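Local coordinates for protein polymerase X (Deinococcus radiodurans, PDB 2W9M) that probably extends DNA chains from deoxyribonucleoside triphosphates as a family X polymerase, and carries a zinc-binding PHP domain next to its polymerase module, at residues 247-250 with 255-258; 236-239 with 245-248; 301-306 with 310-315. All coordinates share one frame; numbering follows the deposited sequence.

Interaction 1: residues 247-250 with 255-258; sequences DLLR and FAGQ
Leu248 and Leu249, at the end of helix 243-249, meet Phe255 and Ala256 in the first turn of helix 253-264. The chain turns a corner between them within a few residues, and the backbones come close, with Leu249 CA 4.7 Å from Ala256 CA. By comparison with other family X polymerases, this is probably where the chain passes from palm to thumb.

The purely apolar contacts come first. Leu248 reaches Phe255 with one branch: its CD2 lies 3.7 Å from CE2 of Phe255 and 4.0 Å from CZ, near the ring plane and so at the rim. Phe255 has CG anti to its backbone N (chi1 175°), which swings the ring back along the preceding helix as far as that methyl. Leu249 plays a lesser part; its CD2 stands 4.2 Å from Ala256 CB.

Two further contacts set carbon against carbonyl oxygen. Leu248 O lies in the plane of the Phe255 ring, off its edge, 3.7 Å from CD2. Ala256 points its methyl at the preceding helix, where CB is 3.4 Å from Leu249 O. That methyl sits against the last helical turn, just before Arg250 leaves helical geometry.

Other elements complete the surroundings. Val290 and Phe291 of helix 287-293 also touch Leu248, while Arg304 packs on both Leu248 and Phe255. Ser251 OG accompanies the helix end, bonded to Asp247 O and more weakly to Leu248 O.

No hydrogen bond or ion pair joins the two segments, so their fit rests on shape: a methyl against a ring rim, a small alanine admitting a close backbone approach, and carbonyl oxygens that meet the partner helix by van der Waals contact only, Leu248 O having its weak hydrogen bond from Ser251 instead.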
ATOM      1  N   ASP A 247      19.387  -7.428 -19.810  1.00 28.58           N
ATOM      2  CA  ASP A 247      18.435  -7.705 -18.743  1.00 28.30           C
ATOM      3  C   ASP A 247      19.117  -7.828 -17.386  1.00 34.73           C
ATOM      4  O   ASP A 247      18.582  -7.378 -16.374  1.00 43.81           O
ATOM      5  CB  ASP A 247      17.621  -8.959 -19.055  1.00 29.52           C
ATOM      6  CG  ASP A 247      16.635  -8.741 -20.194  1.00 56.55           C
ATOM      7  OD1 ASP A 247      16.573  -7.605 -20.715  1.00 50.37           O
ATOM      8  OD2 ASP A 247      15.919  -9.697 -20.567  1.00 73.94           O
ATOM      9  N   LEU A 248      20.302  -8.428 -17.364  1.00 40.01           N
ATOM     10  CA  LEU A 248      21.061  -8.541 -16.124  1.00 35.77           C
ATOM     11  C   LEU A 248      21.534  -7.170 -15.653  1.00 31.71           C
ATOM     12  O   LEU A 248      21.363  -6.813 -14.488  1.00 35.41           O
ATOM     13  CB  LEU A 248      22.261  -9.474 -16.298  1.00 37.15           C
ATOM     14  CG  LEU A 248      21.985 -10.977 -16.254  1.00 37.76           C
ATOM     15  CD1 LEU A 248      23.289 -11.742 -16.343  1.00 41.07           C
ATOM     16  CD2 LEU A 248      21.249 -11.349 -14.982  1.00 39.39           C
ATOM     17  N   LEU A 249      22.124  -6.403 -16.565  1.00 31.79           N
ATOM     18  CA  LEU A 249      22.675  -5.094 -16.218  1.00 36.80           C
ATOM     19  C   LEU A 249      21.615  -4.091 -15.772  1.00 30.27           C
ATOM     20  O   LEU A 249      21.884  -3.241 -14.928  1.00 39.56           O
ATOM     21  CB  LEU A 249      23.507  -4.526 -17.372  1.00 27.59           C
ATOM     22  CG  LEU A 249      24.847  -5.230 -17.602  1.00 34.80           C
ATOM     23  CD1 LEU A 249      25.416  -4.870 -18.951  1.00 28.35           C
ATOM     24  CD2 LEU A 249      25.837  -4.893 -16.495  1.00 36.34           C
ATOM     25  N   ARG A 250      20.412  -4.195 -16.329  1.00 33.87           N
ATOM     26  CA  ARG A 250      19.328  -3.282 -15.976  1.00 29.17           C
ATOM     27  C   ARG A 250      18.431  -3.855 -14.871  1.00 34.47           C
ATOM     28  O   ARG A 250      17.216  -3.680 -14.905  1.00 47.91           O
ATOM     29  CB  ARG A 250      18.473  -2.947 -17.206  1.00 19.02           C
ATOM     30  CG  ARG A 250      19.242  -2.483 -18.439  1.00 30.63           C
ATOM     31  CD  ARG A 250      19.831  -1.090 -18.279  1.00 33.10           C
ATOM     32  NE  ARG A 250      18.819  -0.106 -17.913  1.00 36.19           N
ATOM     33  CZ  ARG A 250      18.998   1.212 -17.957  1.00 42.00           C
ATOM     34  NH1 ARG A 250      20.153   1.715 -18.365  1.00 39.97           N
ATOM     35  NH2 ARG A 250      18.015   2.029 -17.599  1.00 56.24           N
ATOM     36  N   PHE A 255      23.202  -5.053  -8.169  1.00 36.92           N
ATOM     37  CA  PHE A 255      23.410  -6.361  -8.776  1.00 40.34           C
ATOM     38  C   PHE A 255      24.290  -6.277 -10.028  1.00 35.20           C
ATOM     39  O   PHE A 255      25.156  -7.123 -10.242  1.00 34.50           O
ATOM     40  CB  PHE A 255      22.069  -7.024  -9.105  1.00 31.44           C
ATOM     41  CG  PHE A 255      22.204  -8.322  -9.849  1.00 32.49           C
ATOM     42  CD1 PHE A 255      22.548  -9.483  -9.183  1.00 24.16           C
ATOM     43  CD2 PHE A 255      21.993  -8.379 -11.220  1.00 34.64           C
ATOM     44  CE1 PHE A 255      22.676 -10.676  -9.864  1.00 25.06           C
ATOM     45  CE2 PHE A 255      22.120  -9.573 -11.903  1.00 34.78           C
ATOM     46  CZ  PHE A 255      22.464 -10.720 -11.222  1.00 30.11           C
ATOM     47  N   ALA A 256      24.055  -5.260 -10.852  1.00 35.78           N
ATOM     48  CA  ALA A 256      24.841  -5.044 -12.060  1.00 34.67           C
ATOM     49  C   ALA A 256      26.333  -5.026 -11.742  1.00 37.61           C
ATOM     50  O   ALA A 256      27.124  -5.706 -12.393  1.00 36.88           O
ATOM     51  CB  ALA A 256      24.426  -3.742 -12.734  1.00 29.94           C
ATOM     52  N   GLY A 257      26.714  -4.238 -10.740  1.00 42.32           N
ATOM     53  CA  GLY A 257      28.097  -4.176 -10.310  1.00 31.97           C
ATOM     54  C   GLY A 257      28.592  -5.538  -9.867  1.00 36.37           C
ATOM     55  O   GLY A 257      29.718  -5.930 -10.164  1.00 48.73           O
ATOM     56  N   GLN A 258      27.739  -6.264  -9.157  1.00 38.41           N
ATOM     57  CA  GLN A 258      28.077  -7.597  -8.680  1.00 44.48           C
ATOM     58  C   GLN A 258      28.401  -8.543  -9.834  1.00 35.37           C
ATOM     59  O   GLN A 258      29.416  -9.233  -9.815  1.00 43.42           O
ATOM     60  CB  GLN A 258      26.925  -8.166  -7.849  1.00 31.65           C
ATOM     61  CG  GLN A 258      26.811  -7.584  -6.452  1.00 43.51           C
ATOM     62  CD  GLN A 258      27.257  -8.556  -5.373  1.00 63.15           C
ATOM     63  OE1 GLN A 258      26.947  -9.748  -5.427  1.00 68.65           O
ATOM     64  NE2 GLN A 258      27.977  -8.049  -4.380  1.00 60.82           N
TER

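Interaction 2: residues 236-239 with 245-248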
ATOM      1  N   ALA A 236      15.668   0.745 -22.277  1.00 27.79           N
ATOM      2  CA  ALA A 236      16.958   0.307 -22.784  1.00 27.73           C
ATOM      3  C   ALA A 236      16.734  -0.827 -23.766  1.00 27.67           C
ATOM      4  O   ALA A 236      15.966  -1.747 -23.491  1.00 34.64           O
ATOM      5  CB  ALA A 236      17.859  -0.140 -21.645  1.00 30.38           C
ATOM      6  N   CYS A 237      17.400  -0.757 -24.912  1.00 34.35           N
ATOM      7  CA  CYS A 237      17.242  -1.776 -25.939  1.00 32.02           C
ATOM      8  C   CYS A 237      18.564  -2.452 -26.303  1.00 36.77           C
ATOM      9  O   CYS A 237      19.638  -1.981 -25.932  1.00 35.98           O
ATOM     10  CB  CYS A 237      16.569  -1.187 -27.177  1.00 39.93           C
ATOM     11  SG  CYS A 237      16.967   0.551 -27.474  1.00 55.70           S
ATOM     12  N   ALA A 238      18.466  -3.562 -27.030  1.00 42.09           N
ATOM     13  CA  ALA A 238      19.625  -4.366 -27.396  1.00 33.21           C
ATOM     14  C   ALA A 238      19.257  -5.311 -28.534  1.00 41.12           C
ATOM     15  O   ALA A 238      18.079  -5.604 -28.742  1.00 35.57           O
ATOM     16  CB  ALA A 238      20.112  -5.159 -26.193  1.00 30.92           C
ATOM     17  N   PRO A 239      20.263  -5.780 -29.285  1.00 42.59           N
ATOM     18  CA  PRO A 239      20.036  -6.816 -30.296  1.00 29.93           C
ATOM     19  C   PRO A 239      19.573  -8.096 -29.621  1.00 30.44           C
ATOM     20  O   PRO A 239      19.910  -8.314 -28.460  1.00 43.80           O
ATOM     21  CB  PRO A 239      21.426  -7.029 -30.899  1.00 43.55           C
ATOM     22  CG  PRO A 239      22.180  -5.780 -30.591  1.00 43.10           C
ATOM     23  CD  PRO A 239      21.657  -5.309 -29.275  1.00 44.01           C
ATOM     24  N   ALA A 245      22.055 -10.085 -21.574  1.00 36.20           N
ATOM     25  CA  ALA A 245      23.033  -9.304 -20.816  1.00 35.57           C
ATOM     26  C   ALA A 245      22.452  -7.958 -20.410  1.00 38.32           C
ATOM     27  O   ALA A 245      22.686  -7.476 -19.302  1.00 33.72           O
ATOM     28  CB  ALA A 245      24.306  -9.102 -21.626  1.00 28.14           C
ATOM     29  N   LEU A 246      21.705  -7.350 -21.326  1.00 38.58           N
ATOM     30  CA  LEU A 246      21.005  -6.104 -21.051  1.00 32.38           C
ATOM     31  C   LEU A 246      20.067  -6.285 -19.859  1.00 36.21           C
ATOM     32  O   LEU A 246      19.967  -5.415 -18.999  1.00 30.36           O
ATOM     33  CB  LEU A 246      20.210  -5.664 -22.281  1.00 30.64           C
ATOM     34  CG  LEU A 246      19.443  -4.345 -22.169  1.00 37.43           C
ATOM     35  CD1 LEU A 246      20.408  -3.172 -22.217  1.00 35.15           C
ATOM     36  CD2 LEU A 246      18.406  -4.231 -23.274  1.00 32.22           C
ATOM     37  N   ASP A 247      19.387  -7.428 -19.810  1.00 28.58           N
ATOM     38  CA  ASP A 247      18.435  -7.705 -18.743  1.00 28.30           C
ATOM     39  C   ASP A 247      19.117  -7.828 -17.386  1.00 34.73           C
ATOM     40  O   ASP A 247      18.582  -7.378 -16.374  1.00 43.81           O
ATOM     41  CB  ASP A 247      17.621  -8.959 -19.055  1.00 29.52           C
ATOM     42  CG  ASP A 247      16.635  -8.741 -20.194  1.00 56.55           C
ATOM     43  OD1 ASP A 247      16.573  -7.605 -20.715  1.00 50.37           O
ATOM     44  OD2 ASP A 247      15.919  -9.697 -20.567  1.00 73.94           O
ATOM     45  N   LEU A 248      20.302  -8.428 -17.364  1.00 40.01           N
ATOM     46  CA  LEU A 248      21.061  -8.541 -16.124  1.00 35.77           C
ATOM     47  C   LEU A 248      21.534  -7.170 -15.653  1.00 31.71           C
ATOM     48  O   LEU A 248      21.363  -6.813 -14.488  1.00 35.41           O
ATOM     49  CB  LEU A 248      22.261  -9.474 -16.298  1.00 37.15           C
ATOM     50  CG  LEU A 248      21.985 -10.977 -16.254  1.00 37.76           C
ATOM     51  CD1 LEU A 248      23.289 -11.742 -16.343  1.00 41.07           C
ATOM     52  CD2 LEU A 248      21.249 -11.349 -14.982  1.00 39.39           C
TER
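A strand followed by a helix that packs back across it, one beta-alpha step of what is probably the palm, brings Leu246 of helix 243-249 against Ala236, Cys237 and Ala238 of strand 231-238. The strand belongs to a mixed sheet, running parallel to strand 194-203 and antiparallel to strand 224-228, and the helix lies on one face of it. Nearest CA atoms, those of Ala238 and Leu246, are 6.7 Å apart, a close approach made possible by the small residues on the strand.

Ala236 and Ala238 both point their methyls at the helix, while Cys237 between them points to the other side of the sheet, where its side chain is about 3 Å from a bound mercury ion. Of the helix residues here, Leu246 makes the contact. Its CG is anti to the backbone N (chi1 -178°), which carries the fork out over the strand and sets its two methyls over the backbone around Cys237. CD1 reaches Ala236 CB at 4.0 Å and lies equally far from Cys237 O. CD2 does more: it meets Ala236 O at 3.5 Å, is just as close to the carbonyl carbon of Cys237, and also touches the methyl of Ala238. Replacing Leu246 by an alanine would take away both branches and would probably open a gap over the Cys237 backbone, with Ala236 CB losing its leucine neighbour and Ala238 CB keeping only the CB contact.

Thr201 and Ala272 also touch the Leu246 side chain, while strand 194-203 flanks the site through backbone bonds from Ala236 to Leu200. At the Ala238 end the tightest side-chain pair is Ala238 CB with Leu246 CD2, 3.5 Å apart, with Leu246 CB close behind at 3.9 Å.

Interaction 3: residues 301-306 with 310-315; sequences AEYREP and DLWQTL
Tyr303 and Trp312 bring their CA atoms within 6.0 Å of each other where the chain doubles back through irregular structure, a short 3-10 turn at 301-302 on one side and the loosely helical residues 312-314 on the other. Both segments lie in the long loop between helix 287-293 of the thumb and strand 329-333, the first strand of the parallel sheet of the PHP domain.

Tyr303 carries the contact. Its root touches the root of Trp312, CB to CB at 3.6 Å, and its CD1 lies 4.1 Å from CE3 of the indole, the two side chains crossing at a slant without stacking. The indole turns away from there because Trp312 CG sits between the backbone N and the carbonyl carbon (chi1 82°), bringing it against Arg299 and Pro300 and folding it under Gln313, whose CG lies 3.6 Å above the plane.

Farther out, Leu315 covers one face of the tyrosine ring. CD1 makes a CH-pi contact, 3.9 Å from the ring centroid and 26° off the normal, displaced toward the CE2 rim. The same leucine touches Leu503 of helix 499-505, so it joins the loop to the PHP domain. His308 also meets the Tyr303 ring, with the planes inclined at about 45°.

The phenol end is held by a hydrogen bond to Pro316 O, just past the second segment, and beside that bond Leu315 CB stands 3.5 Å from Tyr303 OH.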
ATOM      1  N   ALA A 301      15.365 -12.636  -9.901  1.00 41.43           N
ATOM      2  CA  ALA A 301      15.267 -11.186  -9.749  1.00 42.00           C
ATOM      3  C   ALA A 301      14.749 -10.780  -8.371  1.00 42.37           C
ATOM      4  O   ALA A 301      15.045  -9.686  -7.891  1.00 36.27           O
ATOM      5  CB  ALA A 301      14.387 -10.590 -10.845  1.00 36.82           C
ATOM      6  N   GLU A 302      13.977 -11.663  -7.743  1.00 39.27           N
ATOM      7  CA  GLU A 302      13.446 -11.396  -6.410  1.00 34.45           C
ATOM      8  C   GLU A 302      14.558 -11.273  -5.376  1.00 38.05           C
ATOM      9  O   GLU A 302      14.385 -10.611  -4.352  1.00 36.45           O
ATOM     10  CB  GLU A 302      12.483 -12.502  -5.968  1.00 37.07           C
ATOM     11  CG  GLU A 302      11.251 -12.670  -6.835  1.00 49.74           C
ATOM     12  CD  GLU A 302      11.369 -13.833  -7.800  1.00 66.16           C
ATOM     13  OE1 GLU A 302      12.475 -14.053  -8.341  1.00 68.69           O
ATOM     14  OE2 GLU A 302      10.353 -14.528  -8.016  1.00 55.67           O
ATOM     15  N   TYR A 303      15.695 -11.916  -5.645  1.00 42.24           N
ATOM     16  CA  TYR A 303      16.785 -11.999  -4.671  1.00 36.18           C
ATOM     17  C   TYR A 303      18.010 -11.156  -5.025  1.00 34.46           C
ATOM     18  O   TYR A 303      19.112 -11.439  -4.556  1.00 44.91           O
ATOM     19  CB  TYR A 303      17.220 -13.453  -4.483  1.00 29.53           C
ATOM     20  CG  TYR A 303      16.126 -14.379  -4.003  1.00 36.72           C
ATOM     21  CD1 TYR A 303      16.087 -15.709  -4.409  1.00 37.49           C
ATOM     22  CD2 TYR A 303      15.132 -13.926  -3.148  1.00 39.58           C
ATOM     23  CE1 TYR A 303      15.091 -16.560  -3.967  1.00 35.76           C
ATOM     24  CE2 TYR A 303      14.127 -14.771  -2.703  1.00 30.21           C
ATOM     25  CZ  TYR A 303      14.112 -16.082  -3.115  1.00 36.00           C
ATOM     26  OH  TYR A 303      13.113 -16.916  -2.672  1.00 35.42           O
ATOM     27  N   ARG A 304      17.825 -10.120  -5.837  1.00 31.97           N
ATOM     28  CA  ARG A 304      18.956  -9.320  -6.307  1.00 29.96           C
ATOM     29  C   ARG A 304      19.135  -8.002  -5.564  1.00 32.15           C
ATOM     30  O   ARG A 304      19.652  -7.037  -6.124  1.00 34.08           O
ATOM     31  CB  ARG A 304      18.852  -9.070  -7.812  1.00 29.57           C
ATOM     32  CG  ARG A 304      18.858 -10.344  -8.634  1.00 34.50           C
ATOM     33  CD  ARG A 304      18.737 -10.062 -10.121  1.00 26.48           C
ATOM     34  NE  ARG A 304      18.533 -11.296 -10.873  1.00 28.06           N
ATOM     35  CZ  ARG A 304      18.367 -11.356 -12.191  1.00 41.13           C
ATOM     36  NH1 ARG A 304      18.385 -10.245 -12.918  1.00 25.34           N
ATOM     37  NH2 ARG A 304      18.183 -12.532 -12.779  1.00 36.44           N
ATOM     38  N   GLU A 305      18.716  -7.965  -4.304  1.00 34.37           N
ATOM     39  CA  GLU A 305      18.954  -6.808  -3.448  1.00 35.96           C
ATOM     40  C   GLU A 305      20.218  -7.037  -2.628  1.00 35.59           C
ATOM     41  O   GLU A 305      20.639  -8.178  -2.444  1.00 43.73           O
ATOM     42  CB  GLU A 305      17.776  -6.590  -2.495  1.00 40.68           C
ATOM     43  CG  GLU A 305      16.415  -6.610  -3.155  1.00 34.46           C
ATOM     44  CD  GLU A 305      16.179  -5.417  -4.058  1.00 44.93           C
ATOM     45  OE1 GLU A 305      16.771  -4.344  -3.813  1.00 47.07           O
ATOM     46  OE2 GLU A 305      15.391  -5.553  -5.015  1.00 53.68           O
ATOM     47  N   PRO A 306      20.825  -5.956  -2.123  1.00 40.16           N
ATOM     48  CA  PRO A 306      22.011  -6.111  -1.271  1.00 34.34           C
ATOM     49  C   PRO A 306      21.773  -7.059  -0.092  1.00 37.90           C
ATOM     50  O   PRO A 306      22.625  -7.895   0.199  1.00 43.95           O
ATOM     51  CB  PRO A 306      22.267  -4.687  -0.771  1.00 33.41           C
ATOM     52  CG  PRO A 306      21.675  -3.807  -1.826  1.00 33.06           C
ATOM     53  CD  PRO A 306      20.483  -4.541  -2.357  1.00 32.83           C
ATOM     54  N   ASP A 310      24.281 -12.586   0.871  1.00 39.91           N
ATOM     55  CA  ASP A 310      24.816 -13.735   1.596  1.00 47.79           C
ATOM     56  C   ASP A 310      23.744 -14.763   1.972  1.00 53.44           C
ATOM     57  O   ASP A 310      24.060 -15.838   2.485  1.00 60.15           O
ATOM     58  CB  ASP A 310      25.562 -13.270   2.851  1.00 51.78           C
ATOM     59  CG  ASP A 310      26.654 -12.256   2.541  1.00 74.77           C
ATOM     60  OD1 ASP A 310      27.168 -12.255   1.398  1.00 69.15           O
ATOM     61  OD2 ASP A 310      26.999 -11.459   3.442  1.00 76.61           O
ATOM     62  N   LEU A 311      22.482 -14.435   1.704  1.00 49.71           N
ATOM     63  CA  LEU A 311      21.357 -15.271   2.124  1.00 36.88           C
ATOM     64  C   LEU A 311      20.689 -16.056   0.995  1.00 37.85           C
ATOM     65  O   LEU A 311      20.174 -17.148   1.219  1.00 37.64           O
ATOM     66  CB  LEU A 311      20.281 -14.405   2.785  1.00 45.01           C
ATOM     67  CG  LEU A 311      20.668 -13.620   4.035  1.00 60.44           C
ATOM     68  CD1 LEU A 311      19.612 -12.573   4.345  1.00 48.49           C
ATOM     69  CD2 LEU A 311      20.874 -14.560   5.217  1.00 65.27           C
ATOM     70  N   TRP A 312      20.692 -15.496  -0.212  1.00 42.50           N
ATOM     71  CA  TRP A 312      19.738 -15.904  -1.246  1.00 34.35           C
ATOM     72  C   TRP A 312      19.697 -17.383  -1.660  1.00 31.68           C
ATOM     73  O   TRP A 312      18.691 -17.827  -2.217  1.00 40.01           O
ATOM     74  CB  TRP A 312      19.828 -14.987  -2.476  1.00 37.70           C
ATOM     75  CG  TRP A 312      20.922 -15.324  -3.433  1.00 32.60           C
ATOM     76  CD1 TRP A 312      22.171 -14.780  -3.476  1.00 38.99           C
ATOM     77  CD2 TRP A 312      20.858 -16.272  -4.503  1.00 35.61           C
ATOM     78  NE1 TRP A 312      22.894 -15.335  -4.503  1.00 42.40           N
ATOM     79  CE2 TRP A 312      22.111 -16.257  -5.149  1.00 44.11           C
ATOM     80  CE3 TRP A 312      19.867 -17.140  -4.973  1.00 35.10           C
ATOM     81  CZ2 TRP A 312      22.400 -17.072  -6.241  1.00 38.94           C
ATOM     82  CZ3 TRP A 312      20.152 -17.946  -6.058  1.00 41.13           C
ATOM     83  CH2 TRP A 312      21.410 -17.908  -6.680  1.00 53.47           C
ATOM     84  N   GLN A 313      20.760 -18.143  -1.393  1.00 48.51           N
ATOM     85  CA  GLN A 313      20.785 -19.571  -1.745  1.00 44.18           C
ATOM     86  C   GLN A 313      20.135 -20.434  -0.658  1.00 45.39           C
ATOM     87  O   GLN A 313      19.951 -21.644  -0.823  1.00 46.06           O
ATOM     88  CB  GLN A 313      22.211 -20.035  -2.035  1.00 45.23           C
ATOM     89  CG  GLN A 313      22.947 -19.125  -3.002  1.00 54.18           C
ATOM     90  CD  GLN A 313      24.043 -19.839  -3.766  1.00 60.89           C
ATOM     91  OE1 GLN A 313      23.897 -21.003  -4.144  1.00 63.22           O
ATOM     92  NE2 GLN A 313      25.145 -19.135  -4.013  1.00 55.06           N
ATOM     93  N   THR A 314      19.782 -19.787   0.447  1.00 38.55           N
ATOM     94  CA  THR A 314      19.054 -20.411   1.543  1.00 31.74           C
ATOM     95  C   THR A 314      17.546 -20.352   1.291  1.00 36.62           C
ATOM     96  O   THR A 314      16.778 -21.139   1.844  1.00 35.94           O
ATOM     97  CB  THR A 314      19.367 -19.681   2.863  1.00 40.79           C
ATOM     98  OG1 THR A 314      20.665 -20.073   3.324  1.00 50.05           O
ATOM     99  CG2 THR A 314      18.339 -20.008   3.925  1.00 51.74           C
ATOM    100  N   LEU A 315      17.135 -19.419   0.439  1.00 35.41           N
ATOM    101  CA  LEU A 315      15.720 -19.150   0.205  1.00 32.87           C
ATOM    102  C   LEU A 315      15.108 -20.067  -0.850  1.00 37.96           C
ATOM    103  O   LEU A 315      15.820 -20.612  -1.700  1.00 43.33           O
ATOM    104  CB  LEU A 315      15.529 -17.686  -0.194  1.00 33.02           C
ATOM    105  CG  LEU A 315      16.144 -16.684   0.783  1.00 31.39           C
ATOM    106  CD1 LEU A 315      16.032 -15.273   0.240  1.00 30.99           C
ATOM    107  CD2 LEU A 315      15.482 -16.800   2.146  1.00 20.53           C
TER

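Interactions 1 and 2 are buried and share helix 243-249: Leu246 faces the strand of interaction 2, while Leu248 and Leu249 serve the next helix in interaction 1. They also touch directly, Arg250 NE packing on Ala236 CB. Interaction 3, only partly buried, lies in the loop toward the PHP domain and reaches interaction 1 through Arg304, which lies against Leu248 and Phe255. None of the three has a hydrogen bond across its segments, yet the chemistry shifts with position: small methyls under a leucine fork on the sheet, a ring rim between helices, and a ring face covered by leucine in the irregular loop, where the tyrosine hydroxyl is bonded to the Pro316 carbonyl just beyond the segment.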